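Local coordinates for protein PBP5 (Haemophilus influenzae, PDB 3A3J) that removes the terminal D-alanine from the peptide side chains of cell-wall precursors, acting as a serine-type D-alanyl-D-alanine carboxypeptidase, at residues Gly281-His286 against Leu313-Val318; Ala49-Lys54 against Arg163-Glu168. All coordinates share one frame; numbering follows the deposited sequence.

Contact 1: Gly281-His286 against Leu313-Val318; sequences GAFMDH and LAKGQV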
loop_
_atom_site.group_PDB
_atom_site.type_symbol
_atom_site.label_atom_id
_atom_site.label_comp_id
_atom_site.label_asym_id
_atom_site.label_seq_id
_atom_site.Cartn_x
_atom_site.Cartn_y
_atom_site.Cartn_z
ATOM N N GLY A 281 16.669 -0.424 -22.776
ATOM C CA GLY A 281 15.456 -0.986 -22.180
ATOM C C GLY A 281 15.327 -0.472 -20.769
ATOM O O GLY A 281 15.761 0.669 -20.494
ATOM N N ALA A 282 14.759 -1.320 -19.885
ATOM C CA ALA A 282 14.523 -1.025 -18.447
ATOM C C ALA A 282 14.763 -2.299 -17.622
ATOM O O ALA A 282 14.441 -3.416 -18.036
ATOM C CB ALA A 282 13.106 -0.469 -18.201
ATOM N N PHE A 283 15.413 -2.143 -16.482
ATOM C CA PHE A 283 15.667 -3.293 -15.623
ATOM C C PHE A 283 14.477 -3.564 -14.659
ATOM O O PHE A 283 14.499 -4.536 -13.895
ATOM C CB PHE A 283 17.041 -3.173 -14.914
ATOM C CG PHE A 283 18.202 -3.510 -15.823
ATOM C CD1 PHE A 283 18.442 -4.845 -16.213
ATOM C CD2 PHE A 283 18.958 -2.501 -16.399
ATOM C CE1 PHE A 283 19.493 -5.176 -17.101
ATOM C CE2 PHE A 283 19.995 -2.793 -17.266
ATOM C CZ PHE A 283 20.270 -4.146 -17.627
ATOM N N MET A 284 13.454 -2.709 -14.711
ATOM C CA MET A 284 12.198 -3.001 -13.995
ATOM C C MET A 284 10.956 -2.762 -14.843
ATOM O O MET A 284 10.980 -1.933 -15.803
ATOM C CB MET A 284 12.109 -2.185 -12.721
ATOM C CG MET A 284 12.699 -2.962 -11.492
ATOM S SD MET A 284 12.364 -2.188 -9.847
ATOM C CE MET A 284 10.542 -2.258 -9.738
ATOM N N ASP A 285 9.890 -3.493 -14.495
ATOM C CA ASP A 285 8.572 -3.377 -15.155
ATOM C C ASP A 285 8.083 -1.974 -15.018
ATOM O O ASP A 285 8.504 -1.300 -14.129
ATOM C CB ASP A 285 7.562 -4.267 -14.445
ATOM C CG ASP A 285 7.696 -5.710 -14.819
ATOM O OD1 ASP A 285 8.538 -6.048 -15.672
ATOM O OD2 ASP A 285 6.920 -6.510 -14.268
ATOM N N HIS A 286 7.205 -1.522 -15.900
ATOM C CA HIS A 286 6.619 -0.203 -15.766
ATOM C C HIS A 286 5.186 -0.304 -16.257
ATOM O O HIS A 286 4.899 -1.153 -17.117
ATOM C CB HIS A 286 7.332 0.838 -16.639
ATOM C CG HIS A 286 6.914 2.238 -16.334
ATOM N ND1 HIS A 286 7.559 3.023 -15.400
ATOM C CD2 HIS A 286 5.895 2.993 -16.817
ATOM C CE1 HIS A 286 6.946 4.198 -15.307
ATOM N NE2 HIS A 286 5.926 4.201 -16.153
ATOM N N LEU A 313 29.993 3.221 -21.574
ATOM C CA LEU A 313 28.620 3.053 -21.045
ATOM C C LEU A 313 28.492 1.885 -20.013
ATOM O O LEU A 313 28.869 0.745 -20.307
ATOM C CB LEU A 313 27.700 2.778 -22.209
ATOM C CG LEU A 313 26.897 3.908 -22.849
ATOM C CD1 LEU A 313 27.405 5.220 -22.516
ATOM C CD2 LEU A 313 26.782 3.706 -24.325
ATOM N N ALA A 314 27.887 2.166 -18.861
ATOM C CA ALA A 314 27.678 1.159 -17.781
ATOM C C ALA A 314 26.273 0.499 -17.849
ATOM O O ALA A 314 25.257 1.170 -18.046
ATOM C CB ALA A 314 27.872 1.829 -16.402
ATOM N N LYS A 315 26.222 -0.823 -17.732
ATOM C CA LYS A 315 24.953 -1.547 -17.667
ATOM C C LYS A 315 24.079 -0.957 -16.554
ATOM O O LYS A 315 24.568 -0.650 -15.497
ATOM C CB LYS A 315 25.198 -3.042 -17.431
ATOM C CG LYS A 315 23.896 -3.849 -17.440
ATOM C CD LYS A 315 24.034 -5.225 -16.924
ATOM C CE LYS A 315 24.679 -6.074 -17.961
ATOM N NZ LYS A 315 24.087 -7.412 -17.758
ATOM N N GLY A 316 22.801 -0.706 -16.838
ATOM C CA GLY A 316 21.896 -0.008 -15.910
ATOM C C GLY A 316 21.869 1.498 -16.021
ATOM O O GLY A 316 21.005 2.173 -15.467
ATOM N N GLN A 317 22.822 2.059 -16.746
ATOM C CA GLN A 317 22.908 3.504 -16.830
ATOM C C GLN A 317 21.666 4.136 -17.455
ATOM O O GLN A 317 21.165 3.662 -18.470
ATOM C CB GLN A 317 24.166 3.881 -17.624
ATOM C CG GLN A 317 24.414 5.371 -17.731
ATOM C CD GLN A 317 25.760 5.647 -18.428
ATOM O OE1 GLN A 317 26.617 4.753 -18.580
ATOM N NE2 GLN A 317 25.922 6.873 -18.880
ATOM N N VAL A 318 21.165 5.198 -16.834
ATOM C CA VAL A 318 20.058 5.937 -17.387
ATOM C C VAL A 318 20.535 6.983 -18.392
ATOM O O VAL A 318 21.175 7.962 -18.017
ATOM C CB VAL A 318 19.236 6.680 -16.280
ATOM C CG1 VAL A 318 18.199 7.550 -16.907
ATOM C CG2 VAL A 318 18.598 5.675 -15.281
#
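Phe283 reaches over to Lys315 and Gly316, and its ring makes the whole of this small surface contact. From CB, which points at the opposite loop, the torsion chi1 of -78° sets CG beside the backbone N and anti to the carbonyl carbon, carrying the ring outward to the turn. Along one side of the ring CD2 comes within 3.9 Å of Gly316 CA. One atom further, CE2 approaches the backbone of the same glycine, 3.5 Å from Gly316 N. At the far end CZ lies 3.6 Å from Lys315 CG. The two side chains cross at about a right angle, and the lysine chain bends later, at chi3 and chi4. No hydrogen bond links the two loops; the contact is van der Waals packing against a type II turn from Ala314 to Gln317. At phi 89° and psi -12° a CB on Gly316 would press against Lys315 O, which by itself calls for glycine. The turn is closed by Gln317 N to Ala314 O, and Gln317 OE1 accepts a nearly straight bond from Ala314 N. Gln337 on strand 329-338 bonds both Phe283 N and Gly316 O, where the loop leaving strand 277-281 meets the turn leading into strand 318-326, the strands on either side of 329-338.

Contact 2: Ala49-Lys54 against Arg163-Glu168; sequences ALKQGK and RDLPEE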
loop_
_atom_site.group_PDB
_atom_site.type_symbol
_atom_site.label_atom_id
_atom_site.label_comp_id
_atom_site.label_asym_id
_atom_site.label_seq_id
_atom_site.Cartn_x
_atom_site.Cartn_y
_atom_site.Cartn_z
ATOM N N ALA A 49 9.252 -8.563 9.974
ATOM C CA ALA A 49 9.988 -9.341 10.956
ATOM C C ALA A 49 9.824 -10.851 10.716
ATOM O O ALA A 49 10.810 -11.588 10.828
ATOM C CB ALA A 49 9.571 -8.955 12.349
ATOM N N LEU A 50 8.603 -11.307 10.387
ATOM C CA LEU A 50 8.371 -12.708 9.995
ATOM C C LEU A 50 9.092 -13.066 8.702
ATOM O O LEU A 50 9.583 -14.165 8.544
ATOM C CB LEU A 50 6.873 -12.985 9.729
ATOM C CG LEU A 50 6.013 -13.005 10.990
ATOM C CD1 LEU A 50 4.495 -12.815 10.740
ATOM C CD2 LEU A 50 6.322 -14.324 11.745
ATOM N N LYS A 51 9.091 -12.141 7.747
ATOM C CA LYS A 51 9.737 -12.390 6.475
ATOM C C LYS A 51 11.251 -12.533 6.656
ATOM O O LYS A 51 11.875 -13.415 6.061
ATOM C CB LYS A 51 9.391 -11.271 5.511
ATOM C CG LYS A 51 9.670 -11.609 4.032
ATOM C CD LYS A 51 9.037 -10.585 3.107
ATOM C CE LYS A 51 9.927 -9.369 2.863
ATOM N NZ LYS A 51 9.613 -8.721 1.486
ATOM N N GLN A 52 11.851 -11.673 7.488
ATOM C CA GLN A 52 13.290 -11.783 7.733
ATOM C C GLN A 52 13.713 -12.846 8.702
ATOM O O GLN A 52 14.884 -12.899 9.007
ATOM C CB GLN A 52 13.821 -10.454 8.224
ATOM C CG GLN A 52 13.665 -9.404 7.127
ATOM C CD GLN A 52 13.979 -8.060 7.623
ATOM O OE1 GLN A 52 13.924 -7.817 8.799
ATOM N NE2 GLN A 52 14.299 -7.144 6.719
ATOM N N GLY A 53 12.790 -13.651 9.235
ATOM C CA GLY A 53 13.147 -14.716 10.205
ATOM C C GLY A 53 13.475 -14.250 11.635
ATOM O O GLY A 53 13.916 -15.036 12.468
ATOM N N LYS A 54 13.226 -12.989 11.948
ATOM C CA LYS A 54 13.525 -12.453 13.261
ATOM C C LYS A 54 12.456 -12.835 14.285
ATOM O O LYS A 54 12.669 -12.697 15.490
ATOM C CB LYS A 54 13.650 -10.939 13.179
ATOM C CG LYS A 54 14.759 -10.532 12.222
ATOM C CD LYS A 54 14.846 -8.972 11.982
ATOM C CE LYS A 54 16.066 -8.726 11.109
ATOM N NZ LYS A 54 16.145 -7.440 10.460
ATOM N N ARG A 163 2.354 -5.309 -1.795
ATOM C CA ARG A 163 3.586 -5.594 -2.606
ATOM C C ARG A 163 4.680 -6.378 -1.803
ATOM O O ARG A 163 5.169 -7.404 -2.236
ATOM C CB ARG A 163 4.175 -4.254 -3.128
ATOM C CG ARG A 163 5.473 -4.460 -4.012
ATOM C CD ARG A 163 5.784 -3.131 -4.731
ATOM N NE ARG A 163 4.875 -3.010 -5.839
ATOM C CZ ARG A 163 3.941 -2.096 -5.996
ATOM N NH1 ARG A 163 3.759 -1.120 -5.140
ATOM N NH2 ARG A 163 3.177 -2.160 -7.061
ATOM N N ASP A 164 5.039 -5.910 -0.612
ATOM C CA ASP A 164 6.183 -6.570 0.190
ATOM C C ASP A 164 5.800 -7.814 0.976
ATOM O O ASP A 164 6.661 -8.637 1.255
ATOM C CB ASP A 164 6.815 -5.541 1.121
ATOM C CG ASP A 164 7.149 -4.288 0.390
ATOM O OD1 ASP A 164 7.343 -4.483 -0.826
ATOM O OD2 ASP A 164 7.214 -3.139 0.919
ATOM N N LEU A 165 4.510 -7.982 1.278
ATOM C CA LEU A 165 4.011 -8.997 2.223
ATOM C C LEU A 165 2.788 -9.765 1.678
ATOM O O LEU A 165 1.739 -9.805 2.330
ATOM C CB LEU A 165 3.606 -8.285 3.542
ATOM C CG LEU A 165 4.718 -7.519 4.264
ATOM C CD1 LEU A 165 4.152 -6.869 5.499
ATOM C CD2 LEU A 165 5.917 -8.464 4.569
ATOM N N PRO A 166 2.916 -10.367 0.479
ATOM C CA PRO A 166 1.780 -11.040 -0.166
ATOM C C PRO A 166 1.184 -12.138 0.717
ATOM O O PRO A 166 -0.014 -12.378 0.726
ATOM C CB PRO A 166 2.379 -11.650 -1.425
ATOM C CG PRO A 166 4.022 -11.564 -1.186
ATOM C CD PRO A 166 4.185 -10.393 -0.288
ATOM N N GLU A 167 1.997 -12.818 1.481
ATOM C CA GLU A 167 1.467 -13.899 2.261
ATOM C C GLU A 167 0.655 -13.288 3.420
ATOM O O GLU A 167 -0.483 -13.707 3.700
ATOM C CB GLU A 167 2.603 -14.828 2.687
ATOM C CG GLU A 167 2.198 -16.209 3.138
ATOM C CD GLU A 167 1.108 -16.876 2.267
ATOM O OE1 GLU A 167 1.175 -16.836 1.006
ATOM O OE2 GLU A 167 0.172 -17.472 2.867
ATOM N N GLU A 168 1.185 -12.270 4.061
ATOM C CA GLU A 168 0.455 -11.620 5.136
ATOM C C GLU A 168 -0.856 -10.996 4.579
ATOM O O GLU A 168 -1.891 -11.121 5.209
ATOM C CB GLU A 168 1.352 -10.591 5.867
ATOM C CG GLU A 168 0.663 -9.684 6.985
ATOM C CD GLU A 168 1.533 -9.496 8.288
ATOM O OE1 GLU A 168 2.562 -10.186 8.383
ATOM O OE2 GLU A 168 1.222 -8.692 9.218
#
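Two torsions of Lys51 take its amine across to Asp164: chi1 of -163° sends CG anti to the backbone N, out from helix 38-51, and chi3 of 86° bends the chain. The bend brings NZ to 3.0 Å from Asp164 O, where it donates a hydrogen bond in the carbonyl plane, on a lone pair, with a C=O...N angle of 138°. That carbonyl belongs to the last turn of helix 151-164. On the way, Lys51 CD passes 4.0 Å from Leu165 CD2, giving the methylenes an apolar neighbour. The carboxylate of Asp164 looks elsewhere: OD1 stays 5.3 Å from Lys51 NZ, and OD2 shares hydrogen bonds with His160 ND1 and Tyr44 OH. Beside this bond Leu50 CD1 rests 4.0 Å from Glu168 OE1, the two side chains crossing at about a right angle, while Glu168 OE2 is hydrogen-bonded to Asn92 of helix 88-98. Helix 38-51 ends here in a Schellman motif at Gly53, and Leu165 joins two helices as the N-cap of 166-169. The contact therefore ties the far end of the helix carrying Lys39, the probable proton acceptor, to a helical junction in the mainly helical part of a serine carboxypeptidase fold in the beta-lactamase clan.

Overall arrangement
Contact 2 comes first along the chain and closes well before contact 1 opens, so the two are in series. They also belong to different parts of the protein: contact 2 joins helices 38-51, 151-164 and 166-169 of the carboxypeptidase region, whereas contact 1 joins loops beside the mixed sheet of the C-terminal domain. Their centres are 28 Å apart and their nearest atoms about 7 Å apart, and they share no helix, strand or sheet. Only contact 2 lies near the probable proton acceptor Lys39 and the probable substrate-binding Lys202, whose side chains are each about 9 Å from that of Glu168. Each contact is internal to its own domain, although the two come near each other without touching.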